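Local coordinates for protein acetone carboxylase alpha subunit (Xanthobacter autotrophicus Py2, PDB 5M45) that is the alpha subunit of a hetero-oligomeric carboxylase, belongs to the hydantoinase B/oxoprolinase family and carries a manganese site, at residues 16-20 / 257-261; 132-136 / 158-162; 514-518 / 642-648; 631-636 / 680-684. All blocks are in the same frame, centred on the assembly; numbering follows the deposited sequence.

Interaction 1: residues 16-20 / 257-261; sequences GIVRG and IEAYW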
# COMPACT_ATOMS: atom_id res chain seq x y z
N GLY A 16 -2.23 -35.50 2.59
CA GLY A 16 -2.87 -34.29 2.06
C GLY A 16 -4.23 -34.03 2.70
O GLY A 16 -4.91 -34.97 3.18
N ILE A 17 -4.63 -32.76 2.71
CA ILE A 17 -5.85 -32.33 3.40
C ILE A 17 -7.17 -32.59 2.67
O ILE A 17 -8.21 -32.54 3.32
CB ILE A 17 -5.84 -30.84 3.81
CG1 ILE A 17 -5.85 -29.92 2.58
CG2 ILE A 17 -4.65 -30.56 4.72
CD1 ILE A 17 -5.95 -28.45 2.91
N VAL A 18 -7.15 -32.82 1.35
CA VAL A 18 -8.42 -33.06 0.62
C VAL A 18 -9.02 -34.39 1.08
O VAL A 18 -8.26 -35.32 1.44
CB VAL A 18 -8.23 -33.06 -0.91
CG1 VAL A 18 -9.53 -33.36 -1.66
CG2 VAL A 18 -7.66 -31.73 -1.37
N ARG A 19 -10.35 -34.48 1.11
CA ARG A 19 -11.01 -35.77 1.40
C ARG A 19 -10.45 -36.89 0.53
O ARG A 19 -10.41 -36.75 -0.68
CB ARG A 19 -12.53 -35.66 1.18
CG ARG A 19 -13.31 -36.98 1.46
CD ARG A 19 -14.79 -36.79 1.15
NE ARG A 19 -15.46 -38.07 1.02
CZ ARG A 19 -15.82 -38.85 2.01
NH1 ARG A 19 -15.65 -38.47 3.29
NH2 ARG A 19 -16.42 -40.03 1.71
N GLY A 20 -10.05 -38.00 1.15
CA GLY A 20 -9.37 -39.13 0.48
C GLY A 20 -7.84 -39.13 0.63
O GLY A 20 -7.21 -40.16 0.38
N ILE A 257 -22.24 -37.53 2.78
CA ILE A 257 -21.08 -36.98 2.08
C ILE A 257 -20.89 -37.57 0.67
O ILE A 257 -20.47 -36.85 -0.22
CB ILE A 257 -19.77 -37.08 2.94
CG1 ILE A 257 -18.57 -36.39 2.26
CG2 ILE A 257 -19.35 -38.54 3.18
CD1 ILE A 257 -18.73 -34.89 2.00
N GLU A 258 -21.24 -38.84 0.46
CA GLU A 258 -21.00 -39.47 -0.87
C GLU A 258 -21.80 -38.78 -1.98
O GLU A 258 -21.27 -38.53 -3.06
CB GLU A 258 -21.35 -40.97 -0.90
CG GLU A 258 -20.61 -41.82 0.11
CD GLU A 258 -19.22 -42.11 -0.33
OE1 GLU A 258 -19.08 -43.17 -1.02
OE2 GLU A 258 -18.28 -41.34 0.03
N ALA A 259 -23.07 -38.49 -1.70
CA ALA A 259 -23.91 -37.79 -2.66
C ALA A 259 -23.41 -36.35 -2.92
O ALA A 259 -23.36 -35.92 -4.08
CB ALA A 259 -25.36 -37.78 -2.19
N TYR A 260 -23.06 -35.62 -1.85
CA TYR A 260 -22.55 -34.25 -2.02
C TYR A 260 -21.25 -34.26 -2.82
O TYR A 260 -21.06 -33.40 -3.69
CB TYR A 260 -22.31 -33.56 -0.65
CG TYR A 260 -21.77 -32.16 -0.81
CD1 TYR A 260 -22.64 -31.08 -0.95
CD2 TYR A 260 -20.40 -31.91 -0.86
CE1 TYR A 260 -22.16 -29.79 -1.13
CE2 TYR A 260 -19.92 -30.62 -1.02
CZ TYR A 260 -20.80 -29.56 -1.18
OH TYR A 260 -20.35 -28.27 -1.38
N TRP A 261 -20.36 -35.19 -2.50
CA TRP A 261 -19.05 -35.34 -3.18
C TRP A 261 -19.21 -35.60 -4.69
O TRP A 261 -18.48 -35.02 -5.52
CB TRP A 261 -18.20 -36.40 -2.47
CG TRP A 261 -16.73 -36.49 -2.85
CD1 TRP A 261 -16.11 -37.53 -3.49
CD2 TRP A 261 -15.70 -35.52 -2.58
NE1 TRP A 261 -14.77 -37.24 -3.65
CE2 TRP A 261 -14.49 -36.03 -3.10
CE3 TRP A 261 -15.69 -34.28 -1.96
CZ2 TRP A 261 -13.29 -35.34 -3.02
CZ3 TRP A 261 -14.48 -33.58 -1.87
CH2 TRP A 261 -13.30 -34.13 -2.39

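Interaction 2: residues 132-136 / 158-162; sequences GVHDK and VPIFW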
# COMPACT_ATOMS: atom_id res chain seq x y z
N GLY A 132 -0.50 -22.83 5.75
CA GLY A 132 -1.48 -23.84 6.14
C GLY A 132 -2.91 -23.44 5.83
O GLY A 132 -3.23 -22.24 5.84
N VAL A 133 -3.77 -24.43 5.55
CA VAL A 133 -5.20 -24.20 5.30
C VAL A 133 -5.96 -25.04 6.31
O VAL A 133 -6.02 -26.28 6.20
CB VAL A 133 -5.61 -24.59 3.86
CG1 VAL A 133 -7.12 -24.43 3.63
CG2 VAL A 133 -4.82 -23.78 2.84
N HIS A 134 -6.49 -24.36 7.34
CA HIS A 134 -7.09 -25.01 8.50
C HIS A 134 -8.57 -24.67 8.65
O HIS A 134 -9.03 -23.58 8.27
CB HIS A 134 -6.36 -24.65 9.78
CG HIS A 134 -4.88 -24.86 9.73
ND1 HIS A 134 -3.98 -23.89 10.12
CD2 HIS A 134 -4.14 -25.94 9.37
CE1 HIS A 134 -2.74 -24.36 9.99
NE2 HIS A 134 -2.81 -25.60 9.56
N ASP A 135 -9.31 -25.61 9.23
CA ASP A 135 -10.73 -25.40 9.54
C ASP A 135 -10.85 -24.13 10.41
O ASP A 135 -10.06 -23.92 11.33
CB ASP A 135 -11.28 -26.65 10.27
CG ASP A 135 -12.77 -26.60 10.49
OD1 ASP A 135 -13.50 -25.92 9.76
OD2 ASP A 135 -13.24 -27.27 11.43
N LYS A 136 -11.81 -23.27 10.02
CA LYS A 136 -12.11 -21.96 10.66
C LYS A 136 -11.14 -20.81 10.32
O LYS A 136 -11.22 -19.73 10.92
CB LYS A 136 -12.31 -22.11 12.16
CG LYS A 136 -13.36 -23.14 12.56
CD LYS A 136 -13.62 -22.96 14.06
CE LYS A 136 -14.47 -24.08 14.60
NZ LYS A 136 -15.80 -24.08 13.92
N VAL A 158 -13.20 -18.80 2.68
CA VAL A 158 -13.21 -19.69 3.85
C VAL A 158 -13.24 -21.16 3.34
O VAL A 158 -14.12 -21.52 2.54
CB VAL A 158 -14.44 -19.43 4.73
CG1 VAL A 158 -14.53 -20.43 5.85
CG2 VAL A 158 -14.40 -18.00 5.26
N PRO A 159 -12.31 -22.02 3.81
CA PRO A 159 -12.38 -23.44 3.46
C PRO A 159 -13.50 -24.14 4.22
O PRO A 159 -13.88 -23.71 5.33
CB PRO A 159 -11.01 -23.99 3.88
CG PRO A 159 -10.63 -23.13 5.05
CD PRO A 159 -11.18 -21.74 4.72
N ILE A 160 -14.04 -25.19 3.60
CA ILE A 160 -15.10 -26.02 4.20
C ILE A 160 -14.58 -27.43 4.45
O ILE A 160 -14.08 -28.09 3.53
CB ILE A 160 -16.35 -26.07 3.27
CG1 ILE A 160 -16.82 -24.64 2.97
CG2 ILE A 160 -17.44 -26.92 3.91
CD1 ILE A 160 -17.92 -24.51 1.92
N PHE A 161 -14.72 -27.90 5.69
CA PHE A 161 -14.22 -29.20 6.17
C PHE A 161 -15.37 -30.14 6.58
O PHE A 161 -16.43 -29.70 6.99
CB PHE A 161 -13.24 -29.00 7.36
CG PHE A 161 -11.84 -28.59 6.94
CD1 PHE A 161 -11.56 -27.29 6.57
CD2 PHE A 161 -10.79 -29.51 6.96
CE1 PHE A 161 -10.26 -26.90 6.21
CE2 PHE A 161 -9.51 -29.14 6.57
CZ PHE A 161 -9.23 -27.83 6.22
N TRP A 162 -15.17 -31.43 6.39
CA TRP A 162 -16.09 -32.47 6.85
C TRP A 162 -15.23 -33.59 7.45
O TRP A 162 -14.38 -34.16 6.77
CB TRP A 162 -16.97 -33.03 5.72
CG TRP A 162 -17.93 -34.10 6.22
CD1 TRP A 162 -17.83 -35.46 5.99
CD2 TRP A 162 -19.08 -33.91 7.03
NE1 TRP A 162 -18.86 -36.12 6.63
CE2 TRP A 162 -19.64 -35.19 7.27
CE3 TRP A 162 -19.70 -32.79 7.57
CZ2 TRP A 162 -20.79 -35.37 8.03
CZ3 TRP A 162 -20.87 -32.99 8.34
CH2 TRP A 162 -21.40 -34.26 8.54
O HOH W 1 -14.02 -23.42 8.07

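Interaction 3: residues 514-518 / 642-648; sequences YRGGC and DINGGYV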
# COMPACT_ATOMS: atom_id res chain seq x y z
N TYR A 514 -34.72 -0.02 -34.73
CA TYR A 514 -34.95 -0.07 -33.28
C TYR A 514 -33.79 0.71 -32.62
O TYR A 514 -32.60 0.54 -32.95
CB TYR A 514 -35.10 -1.53 -32.76
CG TYR A 514 -36.26 -2.23 -33.41
CD1 TYR A 514 -37.59 -1.81 -33.16
CD2 TYR A 514 -36.07 -3.26 -34.34
CE1 TYR A 514 -38.66 -2.41 -33.81
CE2 TYR A 514 -37.15 -3.88 -34.98
CZ TYR A 514 -38.43 -3.45 -34.73
OH TYR A 514 -39.51 -4.05 -35.38
N ARG A 515 -34.17 1.61 -31.73
CA ARG A 515 -33.26 2.55 -31.08
C ARG A 515 -32.66 1.88 -29.85
O ARG A 515 -33.37 1.18 -29.11
CB ARG A 515 -34.04 3.83 -30.68
CG ARG A 515 -33.21 4.88 -29.96
CD ARG A 515 -34.01 6.09 -29.41
NE ARG A 515 -35.30 5.83 -28.79
CZ ARG A 515 -35.53 5.20 -27.64
NH1 ARG A 515 -34.55 4.68 -26.88
NH2 ARG A 515 -36.77 5.09 -27.21
N GLY A 516 -31.36 2.07 -29.63
CA GLY A 516 -30.74 1.69 -28.38
C GLY A 516 -31.33 2.46 -27.18
O GLY A 516 -31.87 3.57 -27.33
N GLY A 517 -31.23 1.86 -26.00
CA GLY A 517 -31.68 2.52 -24.79
C GLY A 517 -30.94 3.84 -24.56
O GLY A 517 -29.71 3.94 -24.79
N CYS A 518 -31.67 4.87 -24.14
CA CYS A 518 -31.02 6.09 -23.68
C CYS A 518 -30.36 5.87 -22.31
O CYS A 518 -30.77 4.99 -21.53
CB CYS A 518 -32.01 7.26 -23.61
SG CYS A 518 -32.48 7.89 -25.23
N ASP A 642 -40.95 9.18 -29.31
CA ASP A 642 -39.61 9.48 -28.75
C ASP A 642 -39.38 10.98 -28.49
O ASP A 642 -38.82 11.35 -27.45
CB ASP A 642 -38.49 8.96 -29.65
CG ASP A 642 -38.23 7.47 -29.50
OD1 ASP A 642 -38.75 6.85 -28.56
OD2 ASP A 642 -37.46 6.92 -30.35
N ILE A 643 -39.81 11.83 -29.44
CA ILE A 643 -39.69 13.28 -29.25
C ILE A 643 -40.56 13.73 -28.08
O ILE A 643 -40.08 14.46 -27.20
CB ILE A 643 -40.03 14.07 -30.52
CG1 ILE A 643 -39.04 13.68 -31.64
CG2 ILE A 643 -39.99 15.58 -30.28
CD1 ILE A 643 -39.56 14.02 -33.02
N ASN A 644 -41.83 13.28 -28.04
CA ASN A 644 -42.75 13.64 -26.96
C ASN A 644 -42.27 13.12 -25.60
O ASN A 644 -42.50 13.77 -24.60
CB ASN A 644 -44.17 13.14 -27.24
CG ASN A 644 -44.84 13.92 -28.40
OD1 ASN A 644 -44.60 15.13 -28.60
ND2 ASN A 644 -45.64 13.22 -29.17
N GLY A 645 -41.59 11.98 -25.58
CA GLY A 645 -41.13 11.37 -24.34
C GLY A 645 -39.76 11.81 -23.82
O GLY A 645 -39.36 11.41 -22.71
N GLY A 646 -39.04 12.62 -24.60
CA GLY A 646 -37.68 13.08 -24.23
C GLY A 646 -36.52 12.14 -24.57
O GLY A 646 -35.41 12.31 -24.06
N TYR A 647 -36.76 11.16 -25.43
CA TYR A 647 -35.74 10.21 -25.87
C TYR A 647 -34.87 10.67 -27.05
O TYR A 647 -33.72 10.22 -27.19
CB TYR A 647 -36.36 8.82 -26.19
CG TYR A 647 -37.06 8.16 -25.00
CD1 TYR A 647 -36.35 7.37 -24.10
CD2 TYR A 647 -38.43 8.32 -24.78
CE1 TYR A 647 -36.98 6.77 -23.01
CE2 TYR A 647 -39.08 7.73 -23.70
CZ TYR A 647 -38.36 6.94 -22.82
OH TYR A 647 -38.96 6.35 -21.73
N VAL A 648 -35.43 11.53 -27.90
CA VAL A 648 -34.78 12.04 -29.10
C VAL A 648 -35.10 13.52 -29.26
O VAL A 648 -36.27 13.91 -29.17
CB VAL A 648 -35.32 11.29 -30.36
CG1 VAL A 648 -34.82 11.94 -31.66
CG2 VAL A 648 -34.95 9.82 -30.32

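Interaction 4: residues 631-636 / 680-684; sequences PLDREP and RAQIR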
# COMPACT_ATOMS: atom_id res chain seq x y z
N PRO A 631 -32.17 3.31 -39.78
CA PRO A 631 -33.15 4.25 -39.20
C PRO A 631 -34.26 4.66 -40.15
O PRO A 631 -35.33 5.05 -39.71
CB PRO A 631 -32.30 5.50 -38.90
CG PRO A 631 -30.92 4.98 -38.73
CD PRO A 631 -30.79 3.83 -39.68
N LEU A 632 -34.00 4.57 -41.46
CA LEU A 632 -35.04 4.88 -42.44
C LEU A 632 -36.23 3.89 -42.46
O LEU A 632 -37.27 4.16 -43.06
CB LEU A 632 -34.42 4.99 -43.86
CG LEU A 632 -34.80 6.24 -44.64
CD1 LEU A 632 -34.21 7.48 -43.99
CD2 LEU A 632 -34.27 6.11 -46.06
N ASP A 633 -36.05 2.73 -41.81
CA ASP A 633 -37.11 1.76 -41.63
C ASP A 633 -37.84 1.86 -40.28
O ASP A 633 -38.76 1.08 -40.04
CB ASP A 633 -36.58 0.35 -41.85
CG ASP A 633 -36.18 0.12 -43.35
OD1 ASP A 633 -36.86 0.67 -44.22
OD2 ASP A 633 -35.17 -0.53 -43.70
N ARG A 634 -37.46 2.81 -39.41
CA ARG A 634 -38.15 2.95 -38.13
C ARG A 634 -39.60 3.37 -38.36
O ARG A 634 -39.87 4.16 -39.26
CB ARG A 634 -37.47 3.96 -37.21
CG ARG A 634 -38.11 4.09 -35.82
CD ARG A 634 -37.10 4.65 -34.85
NE ARG A 634 -37.52 4.88 -33.48
CZ ARG A 634 -37.70 3.91 -32.55
NH1 ARG A 634 -37.61 2.62 -32.88
NH2 ARG A 634 -38.03 4.23 -31.30
N GLU A 635 -40.51 2.84 -37.56
CA GLU A 635 -41.91 3.24 -37.57
C GLU A 635 -42.08 4.74 -37.28
O GLU A 635 -41.64 5.18 -36.22
CB GLU A 635 -42.70 2.36 -36.59
CG GLU A 635 -44.19 2.24 -36.88
CD GLU A 635 -44.53 1.50 -38.24
OE1 GLU A 635 -45.14 2.17 -39.17
OE2 GLU A 635 -44.21 0.25 -38.39
N PRO A 636 -42.66 5.53 -38.22
CA PRO A 636 -42.72 6.98 -37.96
C PRO A 636 -43.36 7.41 -36.62
O PRO A 636 -42.85 8.33 -35.99
CB PRO A 636 -43.47 7.54 -39.15
CG PRO A 636 -43.13 6.59 -40.25
CD PRO A 636 -43.10 5.21 -39.59
N ARG A 680 -38.05 10.44 -47.00
CA ARG A 680 -37.33 9.17 -47.06
C ARG A 680 -36.90 8.81 -48.50
O ARG A 680 -35.79 8.35 -48.71
CB ARG A 680 -38.14 8.04 -46.40
CG ARG A 680 -38.22 8.23 -44.89
CD ARG A 680 -39.13 7.26 -44.13
NE ARG A 680 -38.68 7.14 -42.75
CZ ARG A 680 -39.13 6.27 -41.85
NH1 ARG A 680 -40.14 5.45 -42.13
NH2 ARG A 680 -38.56 6.22 -40.65
N ALA A 681 -37.75 9.05 -49.48
CA ALA A 681 -37.37 8.90 -50.91
C ALA A 681 -36.18 9.80 -51.28
O ALA A 681 -35.26 9.38 -51.99
CB ALA A 681 -38.56 9.20 -51.80
N GLN A 682 -36.18 11.02 -50.78
CA GLN A 682 -35.09 11.96 -51.02
C GLN A 682 -33.76 11.56 -50.31
O GLN A 682 -32.69 11.66 -50.91
CB GLN A 682 -35.55 13.38 -50.67
CG GLN A 682 -34.51 14.47 -50.84
CD GLN A 682 -34.05 14.63 -52.30
OE1 GLN A 682 -34.86 14.83 -53.19
NE2 GLN A 682 -32.77 14.44 -52.55
N ILE A 683 -33.84 11.07 -49.08
CA ILE A 683 -32.64 10.58 -48.39
C ILE A 683 -31.99 9.38 -49.13
O ILE A 683 -30.76 9.29 -49.19
CB ILE A 683 -32.94 10.29 -46.89
CG1 ILE A 683 -33.07 11.62 -46.13
CG2 ILE A 683 -31.84 9.47 -46.23
CD1 ILE A 683 -33.70 11.49 -44.77
N ARG A 684 -32.80 8.49 -49.69
CA ARG A 684 -32.24 7.39 -50.52
C ARG A 684 -31.40 7.94 -51.69
O ARG A 684 -30.27 7.47 -51.95
CB ARG A 684 -33.33 6.44 -51.03
CG ARG A 684 -33.93 5.60 -49.91
CD ARG A 684 -35.08 4.69 -50.33
NE ARG A 684 -35.54 3.99 -49.14
CZ ARG A 684 -34.97 2.92 -48.59
NH1 ARG A 684 -33.91 2.30 -49.16
NH2 ARG A 684 -35.47 2.44 -47.44
O HOH W 2 -33.76 0.63 -45.77

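Interaction 1: residues 16-20 / 257-261
Arg19 reaches from the N-terminal loop to the first turn of helix 257-282 and lies between Ile257 and Trp261, two residues one helical turn apart. Its CG stands anti to the backbone N and the chain stays extended as far as NE, so the methylenes run along the indole while the guanidinium arrives at the start of the helix. Arg19 CD sits over the face of the Trp261 six-membered ring, 4.2 Å from its centroid, a CH-pi contact that is displaced toward the rim; Arg19 CB lies above the same ring, 4.0 Å from Trp261 CH2. At the ring edge, Val18 CG1 meets Trp261 CH2 at 3.9 Å. The indole faces the aliphatic chain more than the charge, since the cation-pi distance from Arg19 CZ to the five-membered ring is long.

Ile257 closes over one face of the guanidinium, with CG2 3.6 Å from Arg19 NH2. Glu258 starts out away from the loop, but a bend at chi2 (-78°) brings OE2 back to 2.8 Å from Arg19 NH2, near the guanidinium plane. The N-H points poorly at this oxygen (125°), and the two flat groups are turned 69° apart. Strand 165-175 also touches Arg19, through Glu165 and Ile167. The contact thus combines an apolar clasp on the arginine chain with a salt bridge whose hydrogen bond is weak, and attraction between charges probably counts for more there than bond direction.

Interaction 2: residues 132-136 / 158-162
With CG of Asp135 anti to its backbone N (chi1 -173°) and CG of Phe161 anti to its carbonyl carbon (chi1 -79°), the two side chains run antiparallel alongside one another and the aspartate CB comes to rest over the phenyl face. The setting is the seven-stranded antiparallel sheet: residues 132-136 form the loop leading into strand 138-141 and fold across the end of its neighbour, strand 153-162. Asp135 CB is 4.1 Å from the Phe161 ring centroid, a CH-pi contact offset toward the rim, and the backbone of the same residue continues over that face, its N 3.4 Å from Phe161 CE1. Val133 O approaches the ring edge instead, 3.6 Å from Phe161 CZ.

Beside the phenyl group, Val133 CG1 packs on Pro159 CB at 3.9 Å, and both side chains also rest on Leu166 of the adjacent strand 165-175. Pro159 CG in turn lies 3.6 Å from His134 O. No direct hydrogen bond joins the loop to this part of the strand. A water molecule does so, accepting from Lys136 N at 3.0 Å and donating to Pro159 O at 2.8 Å.

Interaction 3: residues 514-518 / 642-648
Arg515 grips Asp642 side-on in a bidentate salt bridge, with Arg515 NE bonded to Asp642 OD2 at 2.9 Å and Arg515 NH2 to Asp642 OD1 at 3.0 Å. The first bond is almost straight (173°). Both oxygens lie in or close to the guanidinium plane, yet each is met from above the carboxylate plane, because the two flat groups are turned 58° from one another. The arginine attains this pose through a bend at chi3 (40°), which swings NE and NH2 toward the aspartate after an extended start. Tyr647 covers one face of the guanidinium near its rim through CB and CG, the latter 3.8 Å from Arg515 NH2. Val648 CG2 touches the arginine chain at Arg515 CD, 4.0 Å away.

Cys518 meets the same tyrosine at its ring edge. Cys518 SG lies 5.4 Å from the Tyr647 ring centroid, in a sulfur-aromatic contact, and comes within 3.3 Å of Tyr647 O.

In the next shell, Arg515 NH1 bonds to Gly516 O at 2.9 Å, which ties the guanidinium back to its own loop. Asp642 OD2 has a second cationic partner in Arg634, so two arginines share this buried carboxylate and would be expected to favour its ionised form. Tyr647 is placed by the end of the helix: Gly646, with positive phi, forms a Schellman motif, and Tyr647 N returns to Asp642 O at 2.9 Å. The contact thereby joins the C-terminal end of helix 636-645 to the loop that runs from strand 497-504 into strand 520-526, two neighbours in the five-stranded antiparallel sheet.

Interaction 4: residues 631-636 / 680-684
Arg680 points its guanidinium end-on at the carbonyl of Arg634, and both terminal nitrogens bond to that one oxygen. Arg680 NH2 gives the shorter bond, 2.8 Å to Arg634 O at 158°, while NH1 lies 3.2 Å from it and bends more (137°). The oxygen sits in the guanidinium plane. An extended chain from CG to NE carries the group there from helix 673-690, and NE is satisfied separately by the carbonyl of Tyr657. Leu632 O lies directly over the centre of the guanidinium face, 3.1 Å from Arg680 CZ; none of the nitrogens directs a hydrogen at it, and its closeness suggests electrostatic attraction to the cation. Pro636 CG flanks NH1.

Leu632 supplies most of the apolar contact. Leu632 CG meets Arg680 CG at 4.0 Å, CD1 reaches Ile683 CG2, and CD2 lies against Arg684 CG and over one face of that guanidinium.

Arg684 faces Asp633, but the direct salt bridge is long, with Asp633 OD1 3.9 Å from Arg684 NH2. A water closes the gap, donating to Asp633 OD2 at 2.8 Å and accepting from Arg684 NH2 at 3.0 Å. Arg684 NH1 is taken by a polar side chain and the backbone of a neighbouring subunit of another kind. Arg634 turns its own guanidinium away, chiefly to Asp470. The positive charge of Arg680 is therefore met here by backbone carbonyls of the turn before helix 636-645, two N-H groups converging on Arg634 O, whereas Arg684 divides its polar end between a water-bridged carboxylate and the subunit interface.

In the fold
From the N terminus, interaction 1 closes a long loop by joining residues near the start of the model to the start of helix 257-282. Interaction 2 is nested within it, linking the loop before strand 138-141 to strand 153-162 of the seven-stranded sheet; the two touch through Ile257 and Trp162 and through Ile17 and Val133. Interactions 3 and 4 follow in series on the other side of the chain's centre, with nearest atoms about 38 Å away or more. Their segments alternate, so they cross: 514-518 pairs with 642-648, and 631-636 with 680-684. Their centres are about 17 Å apart, and Arg634 connects them, uniting the five-stranded sheet's loop with helices 636-645 and 673-690.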